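Local coordinates for protein putative methyltransferase (Emericella variicolor, PDB 7DMB) that binds S-adenosyl-L-homocysteine and probably acts as a trans-acting methyltransferase in the biosynthesis of the polyketide calbistrin, at residues F87-N92 / G329-E334; L68-M73 / V320-G325; V284-P289 / G340-P345. All coordinates share one frame; numbering follows the deposited sequence.

Contact 1: F87-N92 / G329-E334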
ATOM      1  N   PHE A  87      -9.306  18.014   8.534  1.00 17.75           N
ATOM      2  CA  PHE A  87     -10.617  17.405   8.724  1.00 18.77           C
ATOM      3  C   PHE A  87     -11.650  18.120   7.873  1.00 16.72           C
ATOM      4  O   PHE A  87     -12.561  17.488   7.325  1.00 14.71           O
ATOM      5  CB  PHE A  87     -11.026  17.446  10.202  1.00 15.71           C
ATOM      6  CG  PHE A  87     -10.203  16.552  11.086  1.00 15.77           C
ATOM      7  CD1 PHE A  87      -9.768  16.996  12.330  1.00 15.15           C
ATOM      8  CD2 PHE A  87      -9.886  15.257  10.690  1.00 13.86           C
ATOM      9  CE1 PHE A  87      -9.007  16.168  13.156  1.00 15.38           C
ATOM     10  CE2 PHE A  87      -9.132  14.431  11.511  1.00 15.26           C
ATOM     11  CZ  PHE A  87      -8.692  14.889  12.746  1.00 14.04           C
ATOM     12  N   GLU A  88     -11.508  19.448   7.758  1.00 20.71           N
ATOM     13  CA  GLU A  88     -12.355  20.249   6.880  1.00 20.95           C
ATOM     14  C   GLU A  88     -12.168  19.849   5.426  1.00 19.61           C
ATOM     15  O   GLU A  88     -13.135  19.798   4.657  1.00 20.10           O
ATOM     16  CB  GLU A  88     -12.025  21.733   7.051  1.00 23.92           C
ATOM     17  CG  GLU A  88     -12.341  22.334   8.408  1.00 25.71           C
ATOM     18  CD  GLU A  88     -11.847  23.767   8.504  1.00 36.28           C
ATOM     19  OE1 GLU A  88     -10.748  23.977   9.067  1.00 37.75           O
ATOM     20  OE2 GLU A  88     -12.540  24.676   7.983  1.00 36.74           O
ATOM     21  N   LYS A  89     -10.921  19.595   5.024  1.00 21.49           N
ATOM     22  CA  LYS A  89     -10.658  19.143   3.662  1.00 22.33           C
ATOM     23  C   LYS A  89     -11.363  17.822   3.384  1.00 22.97           C
ATOM     24  O   LYS A  89     -11.952  17.642   2.309  1.00 16.87           O
ATOM     25  CB  LYS A  89      -9.152  19.003   3.448  1.00 21.50           C
ATOM     26  CG  LYS A  89      -8.371  20.296   3.719  1.00 27.82           C
ATOM     27  CD  LYS A  89      -7.133  20.390   2.836  1.00 25.70           C
ATOM     28  CE  LYS A  89      -6.401  21.709   3.053  1.00 35.08           C
ATOM     29  NZ  LYS A  89      -5.538  21.689   4.267  1.00 36.98           N
ATOM     30  N   TYR A  90     -11.328  16.897   4.356  1.00 18.17           N
ATOM     31  CA  TYR A  90     -11.976  15.598   4.190  1.00 17.63           C
ATOM     32  C   TYR A  90     -13.491  15.744   4.102  1.00 17.54           C
ATOM     33  O   TYR A  90     -14.130  15.146   3.225  1.00 17.93           O
ATOM     34  CB  TYR A  90     -11.589  14.668   5.343  1.00 15.37           C
ATOM     35  CG  TYR A  90     -12.155  13.266   5.245  1.00 13.54           C
ATOM     36  CD1 TYR A  90     -11.519  12.294   4.485  1.00 16.56           C
ATOM     37  CD2 TYR A  90     -13.318  12.910   5.925  1.00 12.93           C
ATOM     38  CE1 TYR A  90     -12.019  10.994   4.397  1.00 12.09           C
ATOM     39  CE2 TYR A  90     -13.824  11.614   5.850  1.00 14.19           C
ATOM     40  CZ  TYR A  90     -13.169  10.656   5.082  1.00 14.03           C
ATOM     41  OH  TYR A  90     -13.654   9.365   4.992  1.00  8.88           O
ATOM     42  N   ARG A  91     -14.083  16.521   5.018  1.00 17.02           N
ATOM     43  CA  ARG A  91     -15.513  16.817   4.945  1.00 15.11           C
ATOM     44  C   ARG A  91     -15.882  17.416   3.584  1.00 20.02           C
ATOM     45  O   ARG A  91     -16.824  16.958   2.924  1.00 18.14           O
ATOM     46  CB  ARG A  91     -15.919  17.763   6.083  1.00 16.85           C
ATOM     47  CG  ARG A  91     -17.341  18.336   5.936  1.00 21.90           C
ATOM     48  CD  ARG A  91     -17.926  18.932   7.231  1.00 21.01           C
ATOM     49  NE  ARG A  91     -17.266  20.170   7.648  1.00 24.33           N
ATOM     50  CZ  ARG A  91     -17.377  20.710   8.860  1.00 23.36           C
ATOM     51  NH1 ARG A  91     -18.141  20.140   9.783  1.00 18.02           N
ATOM     52  NH2 ARG A  91     -16.718  21.828   9.149  1.00 27.19           N
ATOM     53  N   ASN A  92     -15.133  18.433   3.141  1.00 19.42           N
ATOM     54  CA  ASN A  92     -15.399  19.049   1.843  1.00 19.71           C
ATOM     55  C   ASN A  92     -15.241  18.042   0.712  1.00 20.04           C
ATOM     56  O   ASN A  92     -16.095  17.954  -0.177  1.00 16.42           O
ATOM     57  CB  ASN A  92     -14.469  20.244   1.623  1.00 20.04           C
ATOM     58  CG  ASN A  92     -14.819  21.429   2.509  1.00 26.72           C
ATOM     59  OD1 ASN A  92     -15.940  21.534   3.030  1.00 23.59           O
ATOM     60  ND2 ASN A  92     -13.862  22.333   2.683  1.00 25.82           N
ATOM     61  N   GLY A 329      -1.429  13.699   6.644  1.00 18.51           N
ATOM     62  CA  GLY A 329      -0.512  13.370   5.575  1.00 22.68           C
ATOM     63  C   GLY A 329      -1.163  13.098   4.231  1.00 24.34           C
ATOM     64  O   GLY A 329      -0.501  13.231   3.200  1.00 25.35           O
ATOM     65  N   TRP A 330      -2.440  12.708   4.210  1.00 25.49           N
ATOM     66  CA  TRP A 330      -3.109  12.478   2.927  1.00 21.57           C
ATOM     67  C   TRP A 330      -3.203  13.754   2.103  1.00 20.09           C
ATOM     68  O   TRP A 330      -3.406  13.691   0.887  1.00 19.41           O
ATOM     69  CB  TRP A 330      -4.511  11.888   3.153  1.00 18.33           C
ATOM     70  CG  TRP A 330      -5.154  11.353   1.901  1.00 19.85           C
ATOM     71  CD1 TRP A 330      -6.237  11.879   1.228  1.00 18.54           C
ATOM     72  CD2 TRP A 330      -4.745  10.200   1.159  1.00 15.82           C
ATOM     73  NE1 TRP A 330      -6.519  11.107   0.124  1.00 19.85           N
ATOM     74  CE2 TRP A 330      -5.612  10.077   0.060  1.00 14.40           C
ATOM     75  CE3 TRP A 330      -3.714   9.264   1.313  1.00 21.30           C
ATOM     76  CZ2 TRP A 330      -5.487   9.046  -0.874  1.00 17.40           C
ATOM     77  CZ3 TRP A 330      -3.592   8.234   0.380  1.00 14.17           C
ATOM     78  CH2 TRP A 330      -4.473   8.134  -0.691  1.00 16.19           C
ATOM     79  N   TRP A 331      -3.048  14.911   2.735  1.00 19.45           N
ATOM     80  CA  TRP A 331      -3.217  16.180   2.061  1.00 23.93           C
ATOM     81  C   TRP A 331      -1.891  16.833   1.701  1.00 24.75           C
ATOM     82  O   TRP A 331      -1.890  17.924   1.127  1.00 26.41           O
ATOM     83  CB  TRP A 331      -4.096  17.091   2.921  1.00 20.76           C
ATOM     84  CG  TRP A 331      -5.370  16.369   3.203  1.00 22.93           C
ATOM     85  CD1 TRP A 331      -5.656  15.620   4.306  1.00 18.78           C
ATOM     86  CD2 TRP A 331      -6.504  16.251   2.330  1.00 23.07           C
ATOM     87  NE1 TRP A 331      -6.909  15.060   4.187  1.00 23.86           N
ATOM     88  CE2 TRP A 331      -7.449  15.428   2.984  1.00 20.43           C
ATOM     89  CE3 TRP A 331      -6.817  16.768   1.067  1.00 21.49           C
ATOM     90  CZ2 TRP A 331      -8.682  15.115   2.423  1.00 20.58           C
ATOM     91  CZ3 TRP A 331      -8.045  16.451   0.508  1.00 22.30           C
ATOM     92  CH2 TRP A 331      -8.963  15.631   1.187  1.00 21.50           C
ATOM     93  N   LEU A 332      -0.771  16.177   1.984  1.00 28.77           N
ATOM     94  CA  LEU A 332       0.494  16.598   1.406  1.00 30.12           C
ATOM     95  C   LEU A 332       0.563  16.156  -0.056  1.00 28.93           C
ATOM     96  O   LEU A 332      -0.186  15.280  -0.504  1.00 27.88           O
ATOM     97  CB  LEU A 332       1.680  16.042   2.213  1.00 28.80           C
ATOM     98  CG  LEU A 332       2.113  14.563   2.242  1.00 36.05           C
ATOM     99  CD1 LEU A 332       2.764  14.051   0.953  1.00 32.70           C
ATOM    100  CD2 LEU A 332       3.062  14.336   3.414  1.00 35.96           C
ATOM    101  N   GLY A 333       1.482  16.770  -0.803  1.00 27.95           N
ATOM    102  CA  GLY A 333       1.694  16.397  -2.190  1.00 27.25           C
ATOM    103  C   GLY A 333       1.835  17.570  -3.147  1.00 24.93           C
ATOM    104  O   GLY A 333       2.540  17.468  -4.156  1.00 22.09           O
ATOM    105  N   GLU A 334       1.169  18.689  -2.842  1.00 23.74           N
ATOM    106  CA  GLU A 334       1.151  19.822  -3.765  1.00 28.48           C
ATOM    107  C   GLU A 334       2.538  20.433  -3.953  1.00 25.88           C
ATOM    108  O   GLU A 334       2.867  20.851  -5.062  1.00 18.73           O
ATOM    109  CB  GLU A 334       0.143  20.884  -3.298  1.00 32.57           C
ATOM    110  CG  GLU A 334      -1.297  20.612  -3.758  1.00 44.84           C
ATOM    111  CD  GLU A 334      -2.219  20.064  -2.690  1.00 45.81           C
ATOM    112  OE1 GLU A 334      -3.430  20.152  -2.911  1.00 43.69           O
ATOM    113  OE2 GLU A 334      -1.766  19.511  -1.670  1.00 41.44           O
TER
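Lys-89 and Trp-331 mark the nearest approach of the two backbones, with 8.2 Å between their CA atoms. Segment 87-92 is regular alpha helix, part of helix 85-101. Segment 329-334 starts with the end of a 3-10 turn, where Leu-332 N bonds to Gly-329 O, and then continues as loop. The gap between the backbones is bridged by the indole of Trp-331; the CB of this residue is directed toward the helix. Its CG lies anti to the carbonyl carbon (chi1 -55°), which carries the ring onto the helix surface at Lys-89 and Tyr-90. Lys-89 CB sits almost exactly above the middle of the six-membered ring, 3.8 Å from its centroid and 2° off the normal, a CH-pi contact of the methylene with the ring face. The lysine chain then slides along the indole, CD lying 4.0 Å from Trp-331 CE3, and leads its ammonium end away. The other face of the indole is overlain toward its rim by CD1 of the preceding Trp-330. The contact thus docks the loop following helix 319-324, which comes after the strand 306-313 of the class I methyltransferase sheet, against a helix from the N-terminal half of the chain. Farther along the indole, CZ2 lies 3.7 Å from the backbone Tyr-90 N and 4.1 Å from Tyr-90 CB. Both polar ends are tied to the region of helix 319-324: Trp-331 NE1 hydrogen-bonds to Gly-325 O, and Tyr-90 OH to Phe-322 O. His-86 and Trp-93 of helix 85-101 also touch the indole.

Contact 2: L68-M73 / V320-G325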
ATOM      1  N   LEU A  68     -21.655   3.422   1.038  1.00 11.62           N
ATOM      2  CA  LEU A  68     -22.728   3.437   2.029  1.00 16.18           C
ATOM      3  C   LEU A  68     -22.317   4.201   3.287  1.00 13.55           C
ATOM      4  O   LEU A  68     -23.062   5.066   3.771  1.00 10.26           O
ATOM      5  CB  LEU A  68     -23.136   2.005   2.374  1.00 10.09           C
ATOM      6  CG  LEU A  68     -24.023   1.252   1.382  1.00 12.93           C
ATOM      7  CD1 LEU A  68     -23.888  -0.274   1.609  1.00 12.43           C
ATOM      8  CD2 LEU A  68     -25.481   1.686   1.543  1.00 14.11           C
ATOM      9  N   CYS A  69     -21.149   3.873   3.856  1.00  8.97           N
ATOM     10  CA  CYS A  69     -20.653   4.641   5.001  1.00 14.92           C
ATOM     11  C   CYS A  69     -20.517   6.126   4.678  1.00 15.17           C
ATOM     12  O   CYS A  69     -20.826   6.971   5.527  1.00 12.41           O
ATOM     13  CB  CYS A  69     -19.296   4.113   5.494  1.00 12.78           C
ATOM     14  SG  CYS A  69     -19.158   2.288   5.691  1.00 12.81           S
ATOM     15  N   ALA A  70     -19.995   6.459   3.487  1.00 11.19           N
ATOM     16  CA  ALA A  70     -19.773   7.860   3.143  1.00 12.36           C
ATOM     17  C   ALA A  70     -21.093   8.621   3.084  1.00  9.62           C
ATOM     18  O   ALA A  70     -21.183   9.752   3.568  1.00  8.25           O
ATOM     19  CB  ALA A  70     -19.021   7.978   1.816  1.00 10.65           C
ATOM     20  N   ILE A  71     -22.130   8.007   2.506  1.00 11.11           N
ATOM     21  CA  ILE A  71     -23.474   8.591   2.521  1.00 12.51           C
ATOM     22  C   ILE A  71     -23.948   8.789   3.953  1.00 13.67           C
ATOM     23  O   ILE A  71     -24.463   9.851   4.323  1.00 12.57           O
ATOM     24  CB  ILE A  71     -24.454   7.695   1.741  1.00 16.61           C
ATOM     25  CG1 ILE A  71     -24.076   7.615   0.254  1.00 11.64           C
ATOM     26  CG2 ILE A  71     -25.907   8.188   1.940  1.00 11.36           C
ATOM     27  CD1 ILE A  71     -24.757   6.441  -0.497  1.00  8.84           C
ATOM     28  N   GLN A  72     -23.758   7.760   4.786  1.00 14.20           N
ATOM     29  CA  GLN A  72     -24.194   7.790   6.173  1.00 15.93           C
ATOM     30  C   GLN A  72     -23.438   8.818   6.992  1.00 16.74           C
ATOM     31  O   GLN A  72     -23.906   9.190   8.067  1.00 18.83           O
ATOM     32  CB  GLN A  72     -24.027   6.395   6.800  1.00 16.96           C
ATOM     33  CG  GLN A  72     -25.027   6.062   7.902  1.00 19.08           C
ATOM     34  CD  GLN A  72     -26.433   5.814   7.382  1.00 16.51           C
ATOM     35  OE1 GLN A  72     -26.681   5.844   6.183  1.00 17.66           O
ATOM     36  NE2 GLN A  72     -27.360   5.562   8.292  1.00 21.17           N
ATOM     37  N   MET A  73     -22.274   9.272   6.514  1.00 17.88           N
ATOM     38  CA  MET A  73     -21.461  10.229   7.252  1.00 15.02           C
ATOM     39  C   MET A  73     -21.849  11.681   7.014  1.00 14.43           C
ATOM     40  O   MET A  73     -21.421  12.551   7.783  1.00 17.08           O
ATOM     41  CB  MET A  73     -19.989  10.051   6.882  1.00 16.91           C
ATOM     42  CG  MET A  73     -19.339   8.885   7.581  1.00 16.36           C
ATOM     43  SD  MET A  73     -17.939   8.261   6.634  1.00 19.74           S
ATOM     44  CE  MET A  73     -16.688   9.457   7.117  1.00 15.50           C
ATOM     45  N   VAL A 320      -9.201   4.445  -0.881  1.00 15.27           N
ATOM     46  CA  VAL A 320      -8.083   4.811  -0.015  1.00 15.62           C
ATOM     47  C   VAL A 320      -8.242   6.245   0.483  1.00 17.01           C
ATOM     48  O   VAL A 320      -7.953   6.539   1.648  1.00 17.04           O
ATOM     49  CB  VAL A 320      -6.740   4.588  -0.737  1.00 12.42           C
ATOM     50  CG1 VAL A 320      -5.592   4.685   0.251  1.00 11.79           C
ATOM     51  CG2 VAL A 320      -6.737   3.203  -1.364  1.00 11.15           C
ATOM     52  N   ASP A 321      -8.719   7.152  -0.379  1.00 11.34           N
ATOM     53  CA  ASP A 321      -9.050   8.499   0.073  1.00 14.53           C
ATOM     54  C   ASP A 321     -10.033   8.456   1.232  1.00 14.70           C
ATOM     55  O   ASP A 321      -9.870   9.174   2.224  1.00 15.22           O
ATOM     56  CB  ASP A 321      -9.643   9.329  -1.071  1.00 16.66           C
ATOM     57  CG  ASP A 321      -8.745   9.374  -2.277  1.00 16.80           C
ATOM     58  OD1 ASP A 321      -8.149  10.438  -2.527  1.00 20.70           O
ATOM     59  OD2 ASP A 321      -8.631   8.337  -2.966  1.00 17.97           O
ATOM     60  N   PHE A 322     -11.073   7.629   1.114  1.00 12.82           N
ATOM     61  CA  PHE A 322     -12.038   7.510   2.201  1.00 15.28           C
ATOM     62  C   PHE A 322     -11.375   7.002   3.479  1.00 15.61           C
ATOM     63  O   PHE A 322     -11.660   7.499   4.579  1.00 12.86           O
ATOM     64  CB  PHE A 322     -13.176   6.578   1.788  1.00 15.40           C
ATOM     65  CG  PHE A 322     -14.151   6.312   2.888  1.00 16.49           C
ATOM     66  CD1 PHE A 322     -15.222   7.161   3.084  1.00 15.33           C
ATOM     67  CD2 PHE A 322     -13.980   5.228   3.750  1.00 13.97           C
ATOM     68  CE1 PHE A 322     -16.117   6.942   4.108  1.00 16.97           C
ATOM     69  CE2 PHE A 322     -14.866   5.012   4.776  1.00 14.00           C
ATOM     70  CZ  PHE A 322     -15.943   5.871   4.953  1.00 13.71           C
ATOM     71  N   MET A 323     -10.472   6.027   3.351  1.00 16.22           N
ATOM     72  CA  MET A 323     -10.005   5.302   4.526  1.00 13.63           C
ATOM     73  C   MET A 323      -8.962   6.083   5.299  1.00 12.70           C
ATOM     74  O   MET A 323      -8.900   5.990   6.527  1.00 12.52           O
ATOM     75  CB  MET A 323      -9.432   3.939   4.114  1.00 14.92           C
ATOM     76  CG  MET A 323     -10.484   2.870   3.905  1.00 12.48           C
ATOM     77  SD  MET A 323     -11.565   2.644   5.323  1.00 12.53           S
ATOM     78  CE  MET A 323     -10.351   2.316   6.607  1.00  9.92           C
ATOM     79  N   VAL A 324      -8.100   6.819   4.606  1.00 15.75           N
ATOM     80  CA  VAL A 324      -6.982   7.488   5.259  1.00 20.55           C
ATOM     81  C   VAL A 324      -7.045   9.004   5.127  1.00 13.94           C
ATOM     82  O   VAL A 324      -6.172   9.695   5.653  1.00 12.30           O
ATOM     83  CB  VAL A 324      -5.633   6.951   4.736  1.00 19.06           C
ATOM     84  CG1 VAL A 324      -5.592   5.425   4.847  1.00 15.49           C
ATOM     85  CG2 VAL A 324      -5.462   7.346   3.317  1.00 19.27           C
ATOM     86  N   GLY A 325      -8.080   9.543   4.487  1.00 13.51           N
ATOM     87  CA  GLY A 325      -8.206  10.989   4.345  1.00 18.61           C
ATOM     88  C   GLY A 325      -8.280  11.743   5.659  1.00 13.69           C
ATOM     89  O   GLY A 325      -7.986  12.938   5.701  1.00 14.59           O
TER
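Phe-322 reaches across to helix 56-79 and sets the outer end of its ring among Cys-69, Ala-70 and Met-73. The two helix axes are 11.7 Å apart at closest approach and cross at 53°, and on the 320-325 side this one ring does the reaching. It can do so because CG stands anti to the backbone N (chi1 175°), which extends the ring outward from helix 319-324. Met-73 comes to meet it from the opposite direction. Its sulfur lies near the ring plane, 3.4 Å from Phe-322 CE1 and almost as close to CZ, and 74° off the normal as seen from the ring centroid: a Met-aromatic contact of the edge type, in which the sulfur faces C-H groups of the ring. The methionine chain bends at its last torsion, so that CE also stays beside the ring, 4.0 Å from Phe-322 CE1. The other two residues, one helical turn back, fill in obliquely: Ala-70 CB is 3.8 Å from Phe-322 CE1, and Cys-69 CB is at the same distance from Phe-322 CZ. All four residues are buried and the meeting is wholly apolar. Further rings and helices close round it: Trp-66 meets the Phe-322 ring, Pro-146 of helix 140-157 touches the same ring, Leu-94 of helix 85-101 packs on Met-73, and Met-127 of helix 120-134 on Cys-69.

Contact 3: V284-P289 / G340-P345. With SAH (S-adenosyl-L-homocysteine), chain C.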
ATOM      1  N   VAL A 284       4.758   2.830   1.330  1.00 13.56           N
ATOM      2  CA  VAL A 284       5.406   3.734   2.263  1.00 10.82           C
ATOM      3  C   VAL A 284       5.994   4.948   1.550  1.00 11.65           C
ATOM      4  O   VAL A 284       5.932   6.073   2.064  1.00 12.56           O
ATOM      5  CB  VAL A 284       6.500   3.002   3.083  1.00 14.09           C
ATOM      6  CG1 VAL A 284       7.401   2.155   2.173  1.00 11.15           C
ATOM      7  CG2 VAL A 284       7.330   4.004   3.873  1.00 13.83           C
ATOM      8  N   LEU A 285       6.539   4.759   0.345  1.00 14.60           N
ATOM      9  CA  LEU A 285       7.242   5.863  -0.301  1.00 12.39           C
ATOM     10  C   LEU A 285       6.303   7.038  -0.565  1.00 14.32           C
ATOM     11  O   LEU A 285       6.698   8.196  -0.406  1.00 13.04           O
ATOM     12  CB  LEU A 285       7.926   5.387  -1.590  1.00  8.99           C
ATOM     13  CG  LEU A 285       9.019   4.284  -1.493  1.00 13.47           C
ATOM     14  CD1 LEU A 285       9.836   4.167  -2.784  1.00 10.88           C
ATOM     15  CD2 LEU A 285       9.939   4.487  -0.316  1.00 10.91           C
ATOM     16  N   HIS A 286       5.040   6.769  -0.919  1.00 11.94           N
ATOM     17  CA  HIS A 286       4.123   7.881  -1.170  1.00 14.89           C
ATOM     18  C   HIS A 286       3.805   8.668   0.097  1.00 16.54           C
ATOM     19  O   HIS A 286       3.255   9.773  -0.000  1.00 16.12           O
ATOM     20  CB  HIS A 286       2.824   7.389  -1.829  1.00 13.21           C
ATOM     21  CG  HIS A 286       1.902   6.648  -0.907  1.00 15.19           C
ATOM     22  ND1 HIS A 286       1.546   5.332  -1.116  1.00 14.27           N
ATOM     23  CD2 HIS A 286       1.244   7.043   0.209  1.00 13.55           C
ATOM     24  CE1 HIS A 286       0.714   4.947  -0.166  1.00 15.67           C
ATOM     25  NE2 HIS A 286       0.520   5.964   0.655  1.00 15.38           N
ATOM     26  N   ALA A 287       4.110   8.111   1.279  1.00 14.88           N
ATOM     27  CA  ALA A 287       3.922   8.825   2.538  1.00 17.00           C
ATOM     28  C   ALA A 287       5.047   9.812   2.833  1.00 16.47           C
ATOM     29  O   ALA A 287       4.944  10.580   3.796  1.00 21.46           O
ATOM     30  CB  ALA A 287       3.785   7.835   3.705  1.00 16.31           C
ATOM     31  N   THR A 288       6.079   9.828   2.040  1.00 14.51           N
ATOM     32  CA  THR A 288       7.170  10.761   2.250  1.00 18.03           C
ATOM     33  C   THR A 288       6.903  12.056   1.493  1.00 17.72           C
ATOM     34  O   THR A 288       6.135  12.070   0.524  1.00 18.16           O
ATOM     35  CB  THR A 288       8.489  10.125   1.803  1.00 16.14           C
ATOM     36  OG1 THR A 288       8.520  10.013   0.371  1.00 14.82           O
ATOM     37  CG2 THR A 288       8.623   8.745   2.415  1.00 14.09           C
ATOM     38  N   PRO A 289       7.512  13.172   1.929  1.00 16.01           N
ATOM     39  CA  PRO A 289       7.148  14.478   1.349  1.00 17.55           C
ATOM     40  C   PRO A 289       7.703  14.729  -0.045  1.00 17.73           C
ATOM     41  O   PRO A 289       7.087  15.478  -0.819  1.00 21.06           O
ATOM     42  CB  PRO A 289       7.693  15.495   2.369  1.00 17.77           C
ATOM     43  CG  PRO A 289       8.622  14.744   3.248  1.00 17.40           C
ATOM     44  CD  PRO A 289       8.219  13.304   3.214  1.00 18.44           C
ATOM     45  N   GLY A 340      -3.263  16.130  -6.569  1.00 27.03           N
ATOM     46  CA  GLY A 340      -4.420  15.276  -6.405  1.00 30.28           C
ATOM     47  C   GLY A 340      -4.341  14.276  -5.259  1.00 26.97           C
ATOM     48  O   GLY A 340      -5.354  13.637  -4.961  1.00 27.46           O
ATOM     49  N   GLY A 341      -3.187  14.125  -4.621  1.00 26.13           N
ATOM     50  CA  GLY A 341      -3.030  13.161  -3.551  1.00 22.17           C
ATOM     51  C   GLY A 341      -1.687  12.466  -3.638  1.00 16.91           C
ATOM     52  O   GLY A 341      -0.998  12.550  -4.655  1.00 17.78           O
ATOM     53  N   PRO A 342      -1.285  11.760  -2.578  1.00 17.51           N
ATOM     54  CA  PRO A 342       0.102  11.256  -2.526  1.00 16.42           C
ATOM     55  C   PRO A 342       0.384  10.064  -3.438  1.00 16.34           C
ATOM     56  O   PRO A 342       1.563   9.785  -3.706  1.00 16.62           O
ATOM     57  CB  PRO A 342       0.300  10.887  -1.044  1.00 19.35           C
ATOM     58  CG  PRO A 342      -1.048  10.839  -0.438  1.00 22.04           C
ATOM     59  CD  PRO A 342      -2.011  11.594  -1.305  1.00 14.03           C
ATOM     60  N   CYS A 343      -0.636   9.350  -3.916  1.00 14.19           N
ATOM     61  CA  CYS A 343      -0.428   8.152  -4.732  1.00 16.67           C
ATOM     62  C   CYS A 343      -0.333   8.544  -6.207  1.00 18.15           C
ATOM     63  O   CYS A 343      -1.114   9.366  -6.681  1.00 16.02           O
ATOM     64  CB  CYS A 343      -1.572   7.153  -4.536  1.00 12.86           C
ATOM     65  SG  CYS A 343      -1.746   6.455  -2.861  1.00 18.62           S
ATOM     66  N   ILE A 344       0.628   7.962  -6.925  1.00 15.69           N
ATOM     67  CA  ILE A 344       0.843   8.288  -8.338  1.00 12.45           C
ATOM     68  C   ILE A 344       0.919   7.001  -9.154  1.00 12.89           C
ATOM     69  O   ILE A 344       1.328   5.959  -8.619  1.00 12.84           O
ATOM     70  CB  ILE A 344       2.109   9.146  -8.533  1.00 17.65           C
ATOM     71  CG1 ILE A 344       3.336   8.457  -7.910  1.00 17.58           C
ATOM     72  CG2 ILE A 344       1.898  10.544  -7.966  1.00 13.57           C
ATOM     73  CD1 ILE A 344       4.667   9.023  -8.353  1.00 13.85           C
ATOM     74  N   PRO A 345       0.530   7.017 -10.432  1.00 10.85           N
ATOM     75  CA  PRO A 345       0.576   5.785 -11.255  1.00 10.80           C
ATOM     76  C   PRO A 345       1.994   5.493 -11.715  1.00  9.58           C
ATOM     77  O   PRO A 345       2.879   6.336 -11.526  1.00 10.80           O
ATOM     78  CB  PRO A 345      -0.346   6.121 -12.443  1.00  8.18           C
ATOM     79  CG  PRO A 345      -0.194   7.644 -12.594  1.00  8.39           C
ATOM     80  CD  PRO A 345      -0.039   8.166 -11.170  1.00 11.48           C
TER
HETATM   81  N   SAH C 401       4.232  -1.851   4.633  1.00 15.46           N
HETATM   82  CA  SAH C 401       3.026  -1.549   5.452  1.00 14.67           C
HETATM   83  CB  SAH C 401       1.885  -0.982   4.600  1.00 15.20           C
HETATM   84  CG  SAH C 401       2.032   0.500   4.326  1.00 17.36           C
HETATM   85  SD  SAH C 401       1.780   1.557   5.785  1.00 20.33           S
HETATM   86  C   SAH C 401       2.561  -2.827   6.155  1.00 17.36           C
HETATM   87  O   SAH C 401       2.198  -2.705   7.344  1.00 17.92           O
HETATM   88  OXT SAH C 401       2.608  -3.894   5.499  1.00 15.90           O
HETATM   89  C5' SAH C 401       3.189   2.686   5.639  1.00 18.53           C
HETATM   90  C4' SAH C 401       4.306   2.329   6.597  1.00 17.74           C
HETATM   91  O4' SAH C 401       5.461   3.149   6.294  1.00 14.96           O
HETATM   92  C3' SAH C 401       3.967   2.580   8.068  1.00 16.97           C
HETATM   93  O3' SAH C 401       4.340   1.445   8.837  1.00 18.10           O
HETATM   94  C2' SAH C 401       4.775   3.838   8.404  1.00 16.11           C
HETATM   95  O2' SAH C 401       5.191   3.934   9.750  1.00 17.30           O
HETATM   96  C1' SAH C 401       5.977   3.699   7.481  1.00 15.98           C
HETATM   97  N9  SAH C 401       6.593   4.980   7.153  1.00 13.67           N
HETATM   98  C8  SAH C 401       5.930   6.173   7.010  1.00 16.71           C
HETATM   99  N7  SAH C 401       6.714   7.174   6.703  1.00 11.81           N
HETATM  100  C5  SAH C 401       7.981   6.613   6.653  1.00 14.15           C
HETATM  101  C6  SAH C 401       9.247   7.166   6.378  1.00 15.14           C
HETATM  102  N6  SAH C 401       9.444   8.452   6.105  1.00 11.64           N
HETATM  103  N1  SAH C 401      10.313   6.328   6.406  1.00 14.53           N
HETATM  104  C2  SAH C 401      10.103   5.035   6.687  1.00 11.65           C
HETATM  105  N3  SAH C 401       8.962   4.407   6.955  1.00 15.63           N
HETATM  106  C4  SAH C 401       7.921   5.258   6.926  1.00 12.32           C
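His-286 and Pro-342 form the tight part of this contact, their CA atoms 5.4 Å apart and their backbones nearly touching. Each uses its beta carbon against the other's carbonyl: His-286 CB lies 3.3 Å from Pro-342 O, and Pro-342 CB is equally close to His-286 O. Arg-338 fastens this junction from outside the two segments, its NH1 donating to both carbonyl oxygens, while its NH2 bonds to Thr-288 O. The imidazole is turned back between its own backbone N and carbonyl carbon (chi1 73°), and in this rotation one face meets Cys-343. Cys-343 SG stands 3.9 Å from the centroid of the His-286 ring, 12° off the normal, a sulfur-aromatic contact from above. The ring's ND1 is hydrogen-bonded to Glu-312 of strand 306-313. Segment 284-289 is the loop that leaves the C-terminal end of the parallel strand 276-282, the side of a Rossmann-like class I methyltransferase sheet where the cofactor binds, and its far side faces S-adenosyl-L-homocysteine. There Val-284 CG2, anti to its backbone N, packs 3.2 Å from the ribose O4' of the ligand and also lies against the adenine. Thr-288 CG2 is nearer the other end of the base, 3.8 Å from N6. The turn between them is held by Leu-285 O, which accepts both Thr-288 N and, in the carbonyl plane, Thr-288 OG1 (2.7 Å, C=O...O angle 153°). Packing is looser at the margins: Gly-340, Pro-345 and Pro-289 are exposed and make no contact with the opposing segment, and His-286 and Cys-343 are themselves only partly buried.

Along the chain the first partners come in the order 68-73, 87-92, 284-289, followed by 320-325, 329-334 and 340-345, so the segments of the three contacts alternate along the chain. Their second partners all belong to the region between strand 306-313 and helix 346-355. Contacts 1 and 2 tie its earlier part to the consecutive helices 85-101 and 56-79, contact 3 its end to the cofactor-side loop after strand 276-282. Centres of contacts 1 and 2 lie about 13 Å apart, as do those of 1 and 3, and both pairs touch, the second through Trp-330 on Pro-342 and Cys-343. Contacts 2 and 3, about 19 Å apart between centres, do not touch. One connection thus joins the N-terminal helices to a loop that lines the ligand pocket.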